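Long-range contacts in peroxisomal membrane protein PEX15 (Saccharomyces cerevisiae, PDB 5VXV), which anchors the AAA-ATPases PEX1 and PEX6 to the peroxisomal membrane, where their complex extracts the import receptor PEX5: residues T139-V144 / K186-S191; E148-F153 / D198-S203; F129-I134 / K176-L181. All blocks are in the same frame, centred on the assembly; numbering follows the deposited sequence. Where two conformers were deposited one is given.

Contact 1: residues T139-V144 / K186-S191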
loop_
_atom_site.group_PDB
_atom_site.type_symbol
_atom_site.label_atom_id
_atom_site.label_comp_id
_atom_site.label_asym_id
_atom_site.label_seq_id
_atom_site.Cartn_x
_atom_site.Cartn_y
_atom_site.Cartn_z
ATOM N N THR A 139 -6.034 -21.649 -3.014
ATOM C CA THR A 139 -7.013 -22.392 -2.214
ATOM C C THR A 139 -7.418 -21.604 -0.968
ATOM O O THR A 139 -8.468 -21.878 -0.379
ATOM C CB THR A 139 -6.500 -23.789 -1.816
ATOM O OG1 THR A 139 -6.272 -24.576 -2.995
ATOM C CG2 THR A 139 -7.504 -24.524 -0.928
ATOM N N THR A 140 -6.621 -20.616 -0.566
ATOM C CA THR A 140 -6.920 -19.799 0.610
ATOM C C THR A 140 -6.702 -18.315 0.309
ATOM O O THR A 140 -6.031 -17.594 1.051
ATOM C CB THR A 140 -6.074 -20.236 1.808
ATOM O OG1 THR A 140 -4.681 -20.114 1.494
ATOM C CG2 THR A 140 -6.371 -21.683 2.180
ATOM N N ILE A 141 -7.307 -17.830 -0.785
ATOM C CA ILE A 141 -7.134 -16.453 -1.244
ATOM C C ILE A 141 -8.129 -15.534 -0.546
ATOM O O ILE A 141 -9.318 -15.854 -0.424
ATOM C CB ILE A 141 -7.308 -16.358 -2.773
ATOM C CG1 ILE A 141 -6.246 -17.184 -3.505
ATOM C CG2 ILE A 141 -7.267 -14.891 -3.228
ATOM C CD1 ILE A 141 -4.849 -16.585 -3.499
ATOM N N ASP A 142 -7.639 -14.372 -0.115
ATOM C CA ASP A 142 -8.477 -13.254 0.326
ATOM C C ASP A 142 -8.907 -12.493 -0.923
ATOM O O ASP A 142 -8.155 -11.677 -1.458
ATOM C CB ASP A 142 -7.702 -12.369 1.298
ATOM C CG ASP A 142 -8.478 -11.137 1.735
ATOM O OD1 ASP A 142 -9.609 -10.916 1.258
ATOM O OD2 ASP A 142 -7.933 -10.376 2.561
ATOM N N VAL A 143 -10.127 -12.768 -1.388
ATOM C CA VAL A 143 -10.585 -12.242 -2.674
ATOM C C VAL A 143 -10.630 -10.718 -2.645
ATOM O O VAL A 143 -10.141 -10.047 -3.563
ATOM C CB VAL A 143 -11.954 -12.851 -3.033
ATOM C CG1 VAL A 143 -12.646 -12.068 -4.141
ATOM C CG2 VAL A 143 -11.785 -14.305 -3.449
ATOM N N VAL A 144 -11.216 -10.147 -1.592
ATOM C CA VAL A 144 -11.360 -8.694 -1.521
ATOM C C VAL A 144 -9.998 -8.030 -1.360
ATOM O O VAL A 144 -9.711 -7.007 -1.996
ATOM C CB VAL A 144 -12.323 -8.304 -0.386
ATOM C CG1 VAL A 144 -12.388 -6.784 -0.231
ATOM C CG2 VAL A 144 -13.707 -8.860 -0.664
ATOM N N LYS A 186 -9.675 -14.692 -12.830
ATOM C CA LYS A 186 -10.915 -15.085 -13.494
ATOM C C LYS A 186 -11.646 -16.201 -12.763
ATOM O O LYS A 186 -12.859 -16.349 -12.944
ATOM C CB LYS A 186 -10.642 -15.541 -14.931
ATOM C CG LYS A 186 -10.262 -14.426 -15.889
ATOM C CD LYS A 186 -10.203 -14.930 -17.330
ATOM C CE LYS A 186 -11.595 -15.151 -17.912
ATOM N NZ LYS A 186 -11.552 -15.511 -19.357
ATOM N N GLY A 187 -10.942 -16.990 -11.954
ATOM C CA GLY A 187 -11.524 -18.118 -11.263
ATOM C C GLY A 187 -11.970 -17.842 -9.847
ATOM O O GLY A 187 -12.508 -18.744 -9.198
ATOM N N LEU A 188 -11.759 -16.628 -9.347
ATOM C CA LEU A 188 -12.167 -16.227 -8.009
ATOM C C LEU A 188 -13.252 -15.167 -8.121
ATOM O O LEU A 188 -13.163 -14.264 -8.960
ATOM C CB LEU A 188 -10.977 -15.687 -7.217
ATOM C CG LEU A 188 -9.831 -16.676 -7.012
ATOM C CD1 LEU A 188 -8.590 -15.947 -6.531
ATOM C CD2 LEU A 188 -10.232 -17.764 -6.031
ATOM N N TYR A 189 -14.272 -15.271 -7.273
ATOM C CA TYR A 189 -15.496 -14.504 -7.445
ATOM C C TYR A 189 -15.768 -13.619 -6.239
ATOM O O TYR A 189 -15.705 -14.074 -5.092
ATOM C CB TYR A 189 -16.676 -15.441 -7.700
ATOM C CG TYR A 189 -16.559 -16.119 -9.039
ATOM C CD1 TYR A 189 -17.008 -15.493 -10.192
ATOM C CD2 TYR A 189 -15.967 -17.368 -9.158
ATOM C CE1 TYR A 189 -16.891 -16.100 -11.424
ATOM C CE2 TYR A 189 -15.846 -17.983 -10.387
ATOM C CZ TYR A 189 -16.308 -17.343 -11.517
ATOM O OH TYR A 189 -16.191 -17.950 -12.745
ATOM N N LEU A 190 -16.066 -12.350 -6.520
ATOM C CA LEU A 190 -16.574 -11.431 -5.512
ATOM C C LEU A 190 -18.068 -11.618 -5.298
ATOM O O LEU A 190 -18.570 -11.397 -4.191
ATOM C CB LEU A 190 -16.273 -9.995 -5.939
ATOM C CG LEU A 190 -14.785 -9.647 -5.924
ATOM C CD1 LEU A 190 -14.441 -8.613 -6.981
ATOM C CD2 LEU A 190 -14.390 -9.150 -4.543
ATOM N N SER A 191 -18.779 -12.020 -6.346
ATOM C CA SER A 191 -20.195 -12.350 -6.284
ATOM C C SER A 191 -20.489 -13.261 -7.467
ATOM O O SER A 191 -19.620 -13.513 -8.305
ATOM C CB SER A 191 -21.068 -11.092 -6.307
ATOM O OG SER A 191 -20.799 -10.306 -7.455
#
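Val143 and, two residues earlier, Ile141 pack against Leu188 and Leu190 at the start of helix 143-161, in an all-helical domain predicted to lie in the cytoplasm. The facing chain, 186-191, leaves helix 181-187, is extended through Leu188 and Tyr189 and turns a corner at Leu190; Leu190 and Ser191 form a classic beta bulge, and the backbone of Leu188 is hydrogen-bonded to Ile196. The meeting is purely apolar and lies on the surface of the domain. Ile141 and Leu188 cross at about a right angle: the Leu188 CD1 methyl rests against the branch point of the isoleucine, nearest to Ile141 CG2 at 3.7 Å and about as far from its CB as from its CG1. Ile141 CG2 stands anti to its own backbone N (the first torsion, to CG1, is -62°), and it is this branch that comes nearest to the leucine. Val143 approaches its two leucines more slantwise and divides its methyls between them. It was modelled in two conformers, and the distances are those of one of them. CG2 meets Leu188 CB at 4.1 Å, whereas CG1, anti to the backbone N, lies beside the branch point of Leu190, 3.7 Å from Leu190 CG. A still closer approach of Val143 CG1 to Leu190 CD2 is doubtful. Leu190 starts off to one side and reaches the helix only with its end. Helix 196-217 backs the cluster, Ile196 touching both Val143 and Leu188 and Ala199 touching Leu190. Asp142, on the other side of its backbone, is the N-cap of helix 143-161, its OD1 accepting from Gly145 N. At the outer edge Val144 crosses Leu190 at about a right angle, Val144 CG2 lying 3.9 Å from Leu190 CD2.

Contact 2: residues E148-F153 / D198-S203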
loop_
_atom_site.group_PDB
_atom_site.type_symbol
_atom_site.label_atom_id
_atom_site.label_comp_id
_atom_site.label_asym_id
_atom_site.label_seq_id
_atom_site.Cartn_x
_atom_site.Cartn_y
_atom_site.Cartn_z
ATOM N N GLU A 148 -8.086 -5.430 -4.030
ATOM C CA GLU A 148 -7.522 -4.154 -3.600
ATOM C C GLU A 148 -6.050 -4.052 -3.974
ATOM O O GLU A 148 -5.583 -2.992 -4.412
ATOM C CB GLU A 148 -7.703 -3.974 -2.090
ATOM C CG GLU A 148 -7.206 -2.626 -1.566
ATOM C CD GLU A 148 -7.441 -2.440 -0.076
ATOM O OE1 GLU A 148 -6.823 -3.165 0.729
ATOM O OE2 GLU A 148 -8.249 -1.562 0.290
ATOM N N LEU A 149 -5.302 -5.143 -3.801
ATOM C CA LEU A 149 -3.876 -5.137 -4.112
ATOM C C LEU A 149 -3.637 -4.817 -5.584
ATOM O O LEU A 149 -2.782 -3.988 -5.923
ATOM C CB LEU A 149 -3.265 -6.490 -3.742
ATOM C CG LEU A 149 -1.808 -6.725 -4.145
ATOM C CD1 LEU A 149 -0.889 -5.711 -3.480
ATOM C CD2 LEU A 149 -1.394 -8.146 -3.798
ATOM N N ILE A 150 -4.381 -5.466 -6.480
ATOM C CA ILE A 150 -4.188 -5.209 -7.902
ATOM C C ILE A 150 -4.600 -3.783 -8.241
ATOM O O ILE A 150 -3.966 -3.119 -9.070
ATOM C CB ILE A 150 -4.957 -6.238 -8.751
ATOM C CG1 ILE A 150 -4.551 -7.668 -8.370
ATOM C CG2 ILE A 150 -4.702 -5.997 -10.236
ATOM C CD1 ILE A 150 -3.068 -7.968 -8.510
ATOM N N GLU A 151 -5.649 -3.277 -7.593
ATOM C CA GLU A 151 -6.105 -1.930 -7.910
ATOM C C GLU A 151 -5.146 -0.871 -7.372
ATOM O O GLU A 151 -5.019 0.201 -7.971
ATOM C CB GLU A 151 -7.532 -1.737 -7.396
ATOM C CG GLU A 151 -8.533 -2.566 -8.203
ATOM C CD GLU A 151 -9.980 -2.211 -7.938
ATOM O OE1 GLU A 151 -10.241 -1.381 -7.042
ATOM O OE2 GLU A 151 -10.858 -2.771 -8.633
ATOM N N ILE A 152 -4.431 -1.154 -6.278
ATOM C CA ILE A 152 -3.337 -0.271 -5.876
ATOM C C ILE A 152 -2.282 -0.222 -6.972
ATOM O O ILE A 152 -1.835 0.853 -7.387
ATOM C CB ILE A 152 -2.723 -0.729 -4.539
ATOM C CG1 ILE A 152 -3.714 -0.543 -3.392
ATOM C CG2 ILE A 152 -1.440 0.056 -4.242
ATOM C CD1 ILE A 152 -3.292 -1.230 -2.104
ATOM N N PHE A 153 -1.864 -1.393 -7.451
ATOM C CA PHE A 153 -0.839 -1.453 -8.487
ATOM C C PHE A 153 -1.250 -0.637 -9.707
ATOM O O PHE A 153 -0.467 0.170 -10.220
ATOM C CB PHE A 153 -0.577 -2.912 -8.866
ATOM C CG PHE A 153 0.540 -3.094 -9.856
ATOM C CD1 PHE A 153 0.288 -3.057 -11.216
ATOM C CD2 PHE A 153 1.838 -3.311 -9.425
ATOM C CE1 PHE A 153 1.310 -3.225 -12.130
ATOM C CE2 PHE A 153 2.865 -3.481 -10.336
ATOM C CZ PHE A 153 2.600 -3.436 -11.689
ATOM N N ASP A 198 -13.243 -9.490 -13.642
ATOM C CA ASP A 198 -14.394 -8.686 -14.044
ATOM C C ASP A 198 -14.434 -7.376 -13.268
ATOM O O ASP A 198 -14.617 -6.298 -13.847
ATOM C CB ASP A 198 -15.693 -9.466 -13.824
ATOM C CG ASP A 198 -15.777 -10.730 -14.660
ATOM O OD1 ASP A 198 -15.139 -10.790 -15.734
ATOM O OD2 ASP A 198 -16.495 -11.667 -14.240
ATOM N N ALA A 199 -14.256 -7.452 -11.948
ATOM C CA ALA A 199 -14.368 -6.263 -11.112
ATOM C C ALA A 199 -13.268 -5.256 -11.422
ATOM O O ALA A 199 -13.527 -4.048 -11.484
ATOM C CB ALA A 199 -14.330 -6.660 -9.638
ATOM N N ILE A 200 -12.033 -5.727 -11.612
ATOM C CA ILE A 200 -10.927 -4.818 -11.900
ATOM C C ILE A 200 -11.167 -4.096 -13.219
ATOM O O ILE A 200 -10.979 -2.878 -13.325
ATOM C CB ILE A 200 -9.591 -5.585 -11.909
ATOM C CG1 ILE A 200 -9.266 -6.076 -10.497
ATOM C CG2 ILE A 200 -8.456 -4.708 -12.438
ATOM C CD1 ILE A 200 -8.125 -7.063 -10.437
ATOM N N LEU A 201 -11.575 -4.836 -14.251
ATOM C CA LEU A 201 -11.822 -4.205 -15.544
ATOM C C LEU A 201 -12.957 -3.192 -15.451
ATOM O O LEU A 201 -12.893 -2.123 -16.070
ATOM C CB LEU A 201 -12.121 -5.270 -16.599
ATOM C CG LEU A 201 -10.935 -6.180 -16.930
ATOM C CD1 LEU A 201 -11.395 -7.417 -17.683
ATOM C CD2 LEU A 201 -9.885 -5.426 -17.735
ATOM N N ASN A 202 -13.997 -3.504 -14.674
ATOM C CA ASN A 202 -15.074 -2.541 -14.462
ATOM C C ASN A 202 -14.562 -1.303 -13.737
ATOM O O ASN A 202 -14.928 -0.172 -14.084
ATOM C CB ASN A 202 -16.214 -3.190 -13.677
ATOM C CG ASN A 202 -17.389 -2.252 -13.477
ATOM O OD1 ASN A 202 -18.106 -1.929 -14.424
ATOM N ND2 ASN A 202 -17.597 -1.817 -12.239
ATOM N N SER A 203 -13.711 -1.494 -12.726
ATOM C CA SER A 203 -13.133 -0.353 -12.022
ATOM C C SER A 203 -12.316 0.520 -12.968
ATOM O O SER A 203 -12.367 1.751 -12.882
ATOM C CB SER A 203 -12.266 -0.831 -10.858
ATOM O OG SER A 203 -13.050 -1.464 -9.861
HETATM O O HOH W 1 -13.015 -0.804 -6.686
#
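Glu151 reaches across to Ser203 with an extended side chain. Its CB leaves helix 143-161 to one side rather than straight at helix 196-217, and CG lies beside the backbone N (chi1 -70°). Beyond CG the chain stays extended, with CD anti to CA (chi2 -168°), and brings the carboxylate to the serine: Glu151 CD is 3.7 Å from Ser203 OG. At the tip the two oxygens part company. OE2 lies 2.8 Å from Ser203 OG, a hydrogen-bond distance, but the single hydroxyl proton may instead go to Ala199 O, one turn back in the serine's own helix and 3.1 Å from Ser203 OG. OE2 also receives Gln147 NE2 from the preceding turn and lies 3.9 Å from Ile200 CA. The helices joined here run broadly parallel within an all-helical domain, their short segments 34° apart in direction and 10.5 Å between axes, a spacing that leaves room for side chains to meet between them. OE1 turns to a water, which donates to it and also donates to Ser203 OG; the water thus bridges the carboxylate and the hydroxyl. An alanine in place of Glu151 would probably take from Ser203 OG its acceptor across the contact, leaving Ala199 O within its reach, and deprive Gln147 NE2 and the water of the carboxylate, the water keeping Ser203 OG. On the buried side of this bridge Ile150 and Ile200 cross at about a right angle, the Ile200 CD1 methyl resting 3.6 Å from Ile150 CG2.

Contact 3: residues F129-I134 / K176-L181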
loop_
_atom_site.group_PDB
_atom_site.type_symbol
_atom_site.label_atom_id
_atom_site.label_comp_id
_atom_site.label_asym_id
_atom_site.label_seq_id
_atom_site.Cartn_x
_atom_site.Cartn_y
_atom_site.Cartn_z
ATOM N N PHE A 129 5.612 -9.780 -5.313
ATOM C CA PHE A 129 4.787 -10.243 -4.204
ATOM C C PHE A 129 3.474 -10.831 -4.696
ATOM O O PHE A 129 2.979 -11.813 -4.130
ATOM C CB PHE A 129 4.494 -9.120 -3.217
ATOM C CG PHE A 129 3.498 -9.522 -2.181
ATOM C CD1 PHE A 129 3.876 -10.345 -1.136
ATOM C CD2 PHE A 129 2.172 -9.146 -2.287
ATOM C CE1 PHE A 129 2.962 -10.756 -0.201
ATOM C CE2 PHE A 129 1.251 -9.556 -1.350
ATOM C CZ PHE A 129 1.647 -10.364 -0.309
ATOM N N ILE A 130 2.874 -10.228 -5.724
ATOM C CA ILE A 130 1.625 -10.761 -6.262
ATOM C C ILE A 130 1.810 -12.217 -6.673
ATOM O O ILE A 130 0.953 -13.066 -6.399
ATOM C CB ILE A 130 1.130 -9.890 -7.432
ATOM C CG1 ILE A 130 0.667 -8.525 -6.913
ATOM C CG2 ILE A 130 -0.022 -10.571 -8.168
ATOM C CD1 ILE A 130 0.478 -7.483 -7.996
ATOM N N PHE A 131 2.932 -12.534 -7.324
ATOM C CA PHE A 131 3.190 -13.920 -7.705
ATOM C C PHE A 131 3.293 -14.809 -6.474
ATOM O O PHE A 131 2.723 -15.907 -6.436
ATOM C CB PHE A 131 4.467 -14.019 -8.541
ATOM C CG PHE A 131 4.848 -15.435 -8.888
ATOM C CD1 PHE A 131 4.366 -16.034 -10.038
ATOM C CD2 PHE A 131 5.674 -16.172 -8.056
ATOM C CE1 PHE A 131 4.702 -17.334 -10.356
ATOM C CE2 PHE A 131 6.012 -17.477 -8.369
ATOM C CZ PHE A 131 5.525 -18.057 -9.523
ATOM N N VAL A 132 4.038 -14.360 -5.461
ATOM C CA VAL A 132 4.150 -15.127 -4.222
ATOM C C VAL A 132 2.768 -15.385 -3.639
ATOM O O VAL A 132 2.448 -16.506 -3.227
ATOM C CB VAL A 132 5.056 -14.394 -3.215
ATOM C CG1 VAL A 132 5.000 -15.068 -1.840
ATOM C CG2 VAL A 132 6.491 -14.359 -3.718
ATOM N N TYR A 133 1.927 -14.349 -3.595
ATOM C CA TYR A 133 0.643 -14.482 -2.918
ATOM C C TYR A 133 -0.265 -15.471 -3.639
ATOM O O TYR A 133 -0.840 -16.367 -3.011
ATOM C CB TYR A 133 -0.046 -13.123 -2.790
ATOM C CG TYR A 133 -1.334 -13.230 -2.006
ATOM C CD1 TYR A 133 -1.325 -13.247 -0.619
ATOM C CD2 TYR A 133 -2.552 -13.356 -2.652
ATOM C CE1 TYR A 133 -2.496 -13.367 0.103
ATOM C CE2 TYR A 133 -3.729 -13.478 -1.942
ATOM C CZ TYR A 133 -3.696 -13.487 -0.566
ATOM O OH TYR A 133 -4.871 -13.612 0.139
ATOM N N ILE A 134 -0.419 -15.324 -4.959
ATOM C CA ILE A 134 -1.371 -16.172 -5.670
ATOM C C ILE A 134 -0.871 -17.607 -5.785
ATOM O O ILE A 134 -1.668 -18.515 -6.046
ATOM C CB ILE A 134 -1.706 -15.598 -7.061
ATOM C CG1 ILE A 134 -0.480 -15.604 -7.981
ATOM C CG2 ILE A 134 -2.281 -14.190 -6.919
ATOM C CD1 ILE A 134 -0.782 -15.188 -9.410
ATOM N N LYS A 176 0.591 -10.237 -18.689
ATOM C CA LYS A 176 1.605 -10.822 -19.559
ATOM C C LYS A 176 2.935 -10.997 -18.837
ATOM O O LYS A 176 3.690 -11.920 -19.161
ATOM C CB LYS A 176 1.789 -9.963 -20.812
ATOM C CG LYS A 176 0.616 -10.035 -21.784
ATOM C CD LYS A 176 0.849 -9.158 -23.007
ATOM C CE LYS A 176 -0.291 -9.275 -24.009
ATOM N N THR A 177 3.240 -10.134 -17.866
ATOM C CA THR A 177 4.425 -10.326 -17.036
ATOM C C THR A 177 4.214 -11.397 -15.978
ATOM O O THR A 177 5.187 -12.010 -15.527
ATOM C CB THR A 177 4.820 -9.021 -16.338
ATOM O OG1 THR A 177 3.868 -8.719 -15.311
ATOM C CG2 THR A 177 4.883 -7.862 -17.325
ATOM N N LEU A 178 2.964 -11.633 -15.587
ATOM C CA LEU A 178 2.611 -12.598 -14.544
ATOM C C LEU A 178 1.564 -13.534 -15.127
ATOM O O LEU A 178 0.361 -13.374 -14.880
ATOM C CB LEU A 178 2.092 -11.907 -13.282
ATOM C CG LEU A 178 3.097 -11.206 -12.360
ATOM C CD1 LEU A 178 2.376 -10.706 -11.117
ATOM C CD2 LEU A 178 4.252 -12.119 -11.970
ATOM N N PRO A 179 1.987 -14.527 -15.917
ATOM C CA PRO A 179 1.008 -15.368 -16.632
ATOM C C PRO A 179 0.030 -16.104 -15.734
ATOM O O PRO A 179 -1.055 -16.467 -16.205
ATOM C CB PRO A 179 1.895 -16.346 -17.416
ATOM C CG PRO A 179 3.200 -15.636 -17.559
ATOM C CD PRO A 179 3.371 -14.862 -16.291
ATOM N N LYS A 180 0.367 -16.348 -14.466
ATOM C CA LYS A 180 -0.572 -17.004 -13.563
ATOM C C LYS A 180 -1.723 -16.101 -13.143
ATOM O O LYS A 180 -2.687 -16.598 -12.551
ATOM C CB LYS A 180 0.145 -17.493 -12.301
ATOM C CG LYS A 180 0.935 -18.781 -12.456
ATOM C CD LYS A 180 1.435 -19.264 -11.100
ATOM C CE LYS A 180 2.342 -20.477 -11.228
ATOM N NZ LYS A 180 2.683 -21.068 -9.904
ATOM N N LEU A 181 -1.657 -14.801 -13.433
ATOM C CA LEU A 181 -2.552 -13.855 -12.771
ATOM C C LEU A 181 -3.975 -13.925 -13.319
ATOM O O LEU A 181 -4.932 -14.096 -12.558
ATOM C CB LEU A 181 -2.005 -12.432 -12.897
ATOM C CG LEU A 181 -2.782 -11.378 -12.102
ATOM C CD1 LEU A 181 -2.828 -11.719 -10.614
ATOM C CD2 LEU A 181 -2.169 -10.005 -12.311
#
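Ile130, Phe131 and Ile134, all on helix 112-136, meet the turn that follows helix 168-177 through Leu178, Lys180 and Leu181. A helix flank meets a corner here, since Leu178 is the first residue to leave helical geometry and a type I beta turn runs from it to Leu181. Apolar packing makes the inner part. Ile130 CG2 touches two leucines, 3.8 Å from Leu178 CD1 and 3.9 Å from Leu181 CD1, crossing the first at about a right angle and the second on a slant. Leu178, the first residue of the turn, also brings CD2 to Phe131 CB. Leu178 was modelled in two conformers, so its share is less certain than that of Leu181. Ile134 sends its CG1 branch into the position between backbone N and carbonyl carbon (chi1 65°), and the CD1 methyl at its end reaches the turn, 4.0 Å from Leu181 CA. Aliphatic stems make the outer part. The same Ile134 CD1 touches Lys180 CB at 3.8 Å, while the extended lysine chain runs on past the Phe131 ring, Lys180 CD coming within 3.9 Å of Phe131 CE1. The lysine lies obliquely to the ring. Backbone bonding is confined to each side: Leu181 N donates to Leu178 O at 2.9 Å and closes the turn. Further in, Leu149 and Ile150 of helix 143-161 touch Ile130, and Leu174 and Cys175 touch Leu181. With mostly carbon meeting carbon, the join depends on shape and burial rather than on directional bonds, and it passes from buried isoleucine and leucine to the surface, where the lysine contributes its methylenes.

How the contacts relate
The three contacts lie together in the C-terminal half of the chain, their centres 13 to 14 Å apart, and helix 143-161 serves both contact 1 and contact 2. Contacts 1 and 2 touch where Leu190 CD1 meets Ala199 CB at 3.3 Å. Contacts 1 and 3 are joined by a probable hydrogen bond between Asp142 N and Tyr133 OH, 2.9 Å long, with Ile141 CD1 packed 3.7 Å from Tyr133 CE2. Contacts 2 and 3 share a buried seam in which Ile150 CD1 lies 3.6 Å from Ile130 CD1. Their segments alternate along the chain; no ligand is bound among them.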